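Local coordinates for glycosyl hydrolase family 2, TIM barrel domain protein (Parabacteroides merdae ATCC 43184, PDB 6DXU) that probably hydrolyses beta-glucuronides as a glycoside hydrolase family 2 beta-glucuronidase of a human gut bacterium, at residues 175-180 / 388-393. Sequence-based numbering, arbitrary orientation.
Sequences EMIPSD and EIPWCR. With NA (sodium ion), chain O.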
ATOM      1  N   GLU D 175      -1.435  -9.655 -17.274  1.00 15.61           N
ATOM      2  CA  GLU D 175      -2.643  -9.211 -16.583  1.00 18.15           C
ATOM      3  C   GLU D 175      -3.278  -8.003 -17.246  1.00 19.71           C
ATOM      4  O   GLU D 175      -4.069  -7.301 -16.608  1.00 20.62           O
ATOM      5  CB  GLU D 175      -2.354  -8.904 -15.107  1.00 18.07           C
ATOM      6  CG  GLU D 175      -1.885 -10.114 -14.271  1.00 22.05           C
ATOM      7  CD  GLU D 175      -2.984 -11.168 -14.115  1.00 27.72           C
ATOM      8  OE1 GLU D 175      -4.187 -10.845 -14.318  1.00 23.63           O
ATOM      9  OE2 GLU D 175      -2.642 -12.336 -13.830  1.00 26.07           O
ATOM     10  N   MET D 176      -2.949  -7.754 -18.512  1.00 18.94           N
ATOM     11  CA  MET D 176      -3.503  -6.655 -19.284  1.00 19.14           C
ATOM     12  C   MET D 176      -3.930  -7.193 -20.644  1.00 20.01           C
ATOM     13  O   MET D 176      -3.221  -8.022 -21.228  1.00 18.17           O
ATOM     14  CB  MET D 176      -2.455  -5.533 -19.453  1.00 20.90           C
ATOM     15  CG  MET D 176      -2.933  -4.316 -20.253  1.00 17.30           C
ATOM     16  SD  MET D 176      -1.555  -3.183 -20.625  1.00 20.78           S
ATOM     17  CE  MET D 176      -0.724  -4.074 -21.960  1.00 21.01           C
ATOM     18  N   ILE D 177      -5.097  -6.764 -21.127  1.00 17.76           N
ATOM     19  CA  ILE D 177      -5.499  -7.150 -22.481  1.00 17.97           C
ATOM     20  C   ILE D 177      -5.022  -6.063 -23.435  1.00 16.68           C
ATOM     21  O   ILE D 177      -4.942  -4.891 -23.031  1.00 19.40           O
ATOM     22  CB  ILE D 177      -7.013  -7.375 -22.605  1.00 16.03           C
ATOM     23  CG1 ILE D 177      -7.802  -6.099 -22.297  1.00 17.27           C
ATOM     24  CG2 ILE D 177      -7.431  -8.518 -21.691  1.00 15.78           C
ATOM     25  CD1 ILE D 177      -9.326  -6.196 -22.675  1.00 18.56           C
ATOM     26  N   PRO D 178      -4.661  -6.400 -24.693  1.00 15.74           N
ATOM     27  CA  PRO D 178      -4.677  -7.753 -25.269  1.00 15.63           C
ATOM     28  C   PRO D 178      -3.479  -8.615 -24.860  1.00 19.87           C
ATOM     29  O   PRO D 178      -2.530  -8.130 -24.239  1.00 18.44           O
ATOM     30  CB  PRO D 178      -4.602  -7.490 -26.777  1.00 18.08           C
ATOM     31  CG  PRO D 178      -3.775  -6.252 -26.874  1.00 17.49           C
ATOM     32  CD  PRO D 178      -4.178  -5.406 -25.674  1.00 16.83           C
ATOM     33  N   SER D 179      -3.543  -9.885 -25.247  1.00 19.00           N
ATOM     34  CA  SER D 179      -2.492 -10.856 -24.978  1.00 19.23           C
ATOM     35  C   SER D 179      -1.386 -10.767 -26.022  1.00 18.04           C
ATOM     36  O   SER D 179      -1.654 -10.580 -27.216  1.00 16.98           O
ATOM     37  CB  SER D 179      -3.085 -12.267 -24.993  1.00 20.24           C
ATOM     38  OG  SER D 179      -2.063 -13.248 -25.032  1.00 20.41           O
ATOM     39  N   ASP D 180      -0.139 -10.945 -25.576  1.00 18.92           N
ATOM     40  CA  ASP D 180       0.979 -11.055 -26.508  1.00 20.53           C
ATOM     41  C   ASP D 180       0.919 -12.317 -27.352  1.00 16.29           C
ATOM     42  O   ASP D 180       1.753 -12.485 -28.244  1.00 17.26           O
ATOM     43  CB  ASP D 180       2.318 -10.997 -25.741  1.00 19.31           C
ATOM     44  CG  ASP D 180       2.681  -9.571 -25.321  1.00 19.84           C
ATOM     45  OD1 ASP D 180       2.990  -8.751 -26.214  1.00 20.31           O
ATOM     46  OD2 ASP D 180       2.617  -9.260 -24.118  1.00 20.12           O
ATOM     47  N   GLU D 388     -14.970  -4.339 -31.225  1.00 19.39           N
ATOM     48  CA  GLU D 388     -14.816  -5.244 -30.087  1.00 18.46           C
ATOM     49  C   GLU D 388     -13.734  -4.766 -29.129  1.00 19.85           C
ATOM     50  O   GLU D 388     -12.926  -3.895 -29.461  1.00 18.50           O
ATOM     51  CB  GLU D 388     -14.486  -6.676 -30.546  1.00 18.92           C
ATOM     52  CG  GLU D 388     -13.104  -6.876 -31.159  1.00 21.19           C
ATOM     53  CD  GLU D 388     -12.985  -8.245 -31.854  1.00 22.40           C
ATOM     54  OE1 GLU D 388     -13.982  -8.691 -32.462  1.00 24.36           O
ATOM     55  OE2 GLU D 388     -11.921  -8.894 -31.744  1.00 23.43           O
ATOM     56  N   ILE D 389     -13.747  -5.322 -27.913  1.00 16.38           N
ATOM     57  CA  ILE D 389     -12.680  -5.059 -26.945  1.00 18.85           C
ATOM     58  C   ILE D 389     -11.531  -6.017 -27.221  1.00 19.29           C
ATOM     59  O   ILE D 389     -11.758  -7.111 -27.767  1.00 16.64           O
ATOM     60  CB  ILE D 389     -13.149  -5.203 -25.485  1.00 18.32           C
ATOM     61  CG1 ILE D 389     -13.721  -6.599 -25.227  1.00 19.66           C
ATOM     62  CG2 ILE D 389     -14.137  -4.105 -25.140  1.00 20.39           C
ATOM     63  CD1 ILE D 389     -13.804  -6.956 -23.710  1.00 20.31           C
ATOM     64  N   PRO D 390     -10.289  -5.669 -26.831  1.00 17.31           N
ATOM     65  CA  PRO D 390      -9.150  -6.548 -27.126  1.00 19.40           C
ATOM     66  C   PRO D 390      -8.973  -7.698 -26.154  1.00 21.69           C
ATOM     67  O   PRO D 390      -7.842  -7.988 -25.774  1.00 20.36           O
ATOM     68  CB  PRO D 390      -7.947  -5.594 -27.059  1.00 18.64           C
ATOM     69  CG  PRO D 390      -8.369  -4.528 -26.112  1.00 18.96           C
ATOM     70  CD  PRO D 390      -9.859  -4.360 -26.305  1.00 18.77           C
ATOM     71  N   TRP D 391     -10.051  -8.361 -25.740  1.00 18.33           N
ATOM     72  CA  TRP D 391      -9.923  -9.616 -25.001  1.00 19.76           C
ATOM     73  C   TRP D 391      -9.663 -10.690 -26.051  1.00 22.31           C
ATOM     74  O   TRP D 391     -10.584 -11.333 -26.566  1.00 20.95           O
ATOM     75  CB  TRP D 391     -11.167  -9.903 -24.167  1.00 19.07           C
ATOM     76  CG  TRP D 391     -11.039 -11.137 -23.285  1.00 20.08           C
ATOM     77  CD1 TRP D 391      -9.877 -11.733 -22.855  1.00 18.31           C
ATOM     78  CD2 TRP D 391     -12.107 -11.934 -22.762  1.00 20.93           C
ATOM     79  NE1 TRP D 391     -10.161 -12.825 -22.087  1.00 19.99           N
ATOM     80  CE2 TRP D 391     -11.522 -12.973 -22.007  1.00 21.48           C
ATOM     81  CE3 TRP D 391     -13.504 -11.854 -22.837  1.00 20.46           C
ATOM     82  CZ2 TRP D 391     -12.284 -13.939 -21.345  1.00 18.55           C
ATOM     83  CZ3 TRP D 391     -14.260 -12.814 -22.176  1.00 20.71           C
ATOM     84  CH2 TRP D 391     -13.649 -13.836 -21.434  1.00 19.57           C
ATOM     85  N   CYS D 392      -8.382 -10.879 -26.376  1.00 18.82           N
ATOM     86  CA  CYS D 392      -7.953 -11.571 -27.591  1.00 19.47           C
ATOM     87  C   CYS D 392      -6.880 -12.605 -27.255  1.00 22.03           C
ATOM     88  O   CYS D 392      -5.696 -12.267 -27.224  1.00 20.48           O
ATOM     89  CB  CYS D 392      -7.451 -10.541 -28.600  1.00 25.45           C
ATOM     90  SG  CYS D 392      -6.911 -11.205 -30.201  1.00 24.28           S
ATOM     91  N   ARG D 393      -7.307 -13.856 -27.049  1.00 18.46           N
ATOM     92  CA  ARG D 393      -6.458 -15.007 -26.723  1.00 19.29           C
ATOM     93  C   ARG D 393      -5.939 -15.000 -25.292  1.00 21.10           C
ATOM     94  O   ARG D 393      -5.910 -13.955 -24.627  1.00 21.21           O
ATOM     95  CB  ARG D 393      -5.265 -15.112 -27.683  1.00 20.60           C
ATOM     96  CG  ARG D 393      -5.660 -15.206 -29.145  1.00 19.91           C
ATOM     97  CD  ARG D 393      -4.428 -15.344 -30.040  1.00 18.88           C
ATOM     98  NE  ARG D 393      -4.850 -15.523 -31.427  1.00 19.76           N
ATOM     99  CZ  ARG D 393      -4.026 -15.618 -32.468  1.00 24.23           C
ATOM    100  NH1 ARG D 393      -2.713 -15.539 -32.299  1.00 20.30           N
ATOM    101  NH2 ARG D 393      -4.525 -15.792 -33.682  1.00 22.24           N
TER
HETATM  102 NA    NA O 904      -1.097  -8.619 -22.260  1.00 21.18          NA
HETATM  103  O   HOH W   1      -0.207 -10.862 -22.625  1.00 17.62           O
HETATM  104  O   HOH W   2       0.861  -7.500 -22.985  1.00 19.78           O
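I177 and P390 meet at about a right angle, CD1 of I177 lying 3.9 Å from CG of P390. The chi1 of I177 (62°) sets CG1 between its backbone N and carbonyl carbon, which lays CD1 over the proline ring and against the P390-W391 peptide, while CG2 approaches W391 CD1 at 4.2 Å. Beside it P178, held by a cis peptide bond, brings its CB to 3.9 Å from CB of P390. The carbonyl oxygen of P390 points into the I177-P178 junction: it makes a CH···O contact with P178 CA (3.2 Å, 125° at H) and touches the CB atoms of both residues. S179 sets CB against the carbonyl oxygens of C392 and R393, 3.3 Å from the latter, while chi1 167° turns OG anti to the backbone N, where it bonds to D436.

Behind this face a sodium ion binds M176 O, P178 O, D173 O and two waters, one donating to D180 OD2. In 388-393, W391 centres an inverse gamma turn, and R393 forms a salt bridge with E430.

Between the two segments themselves, apolar fit and CH···O contact replace hydrogen bonds; just outside, S179-D436, R393-L181 and I177-Q404 bonds pin the sugar-binding domain's loop to the TIM barrel, the metal probably helping to hold that loop.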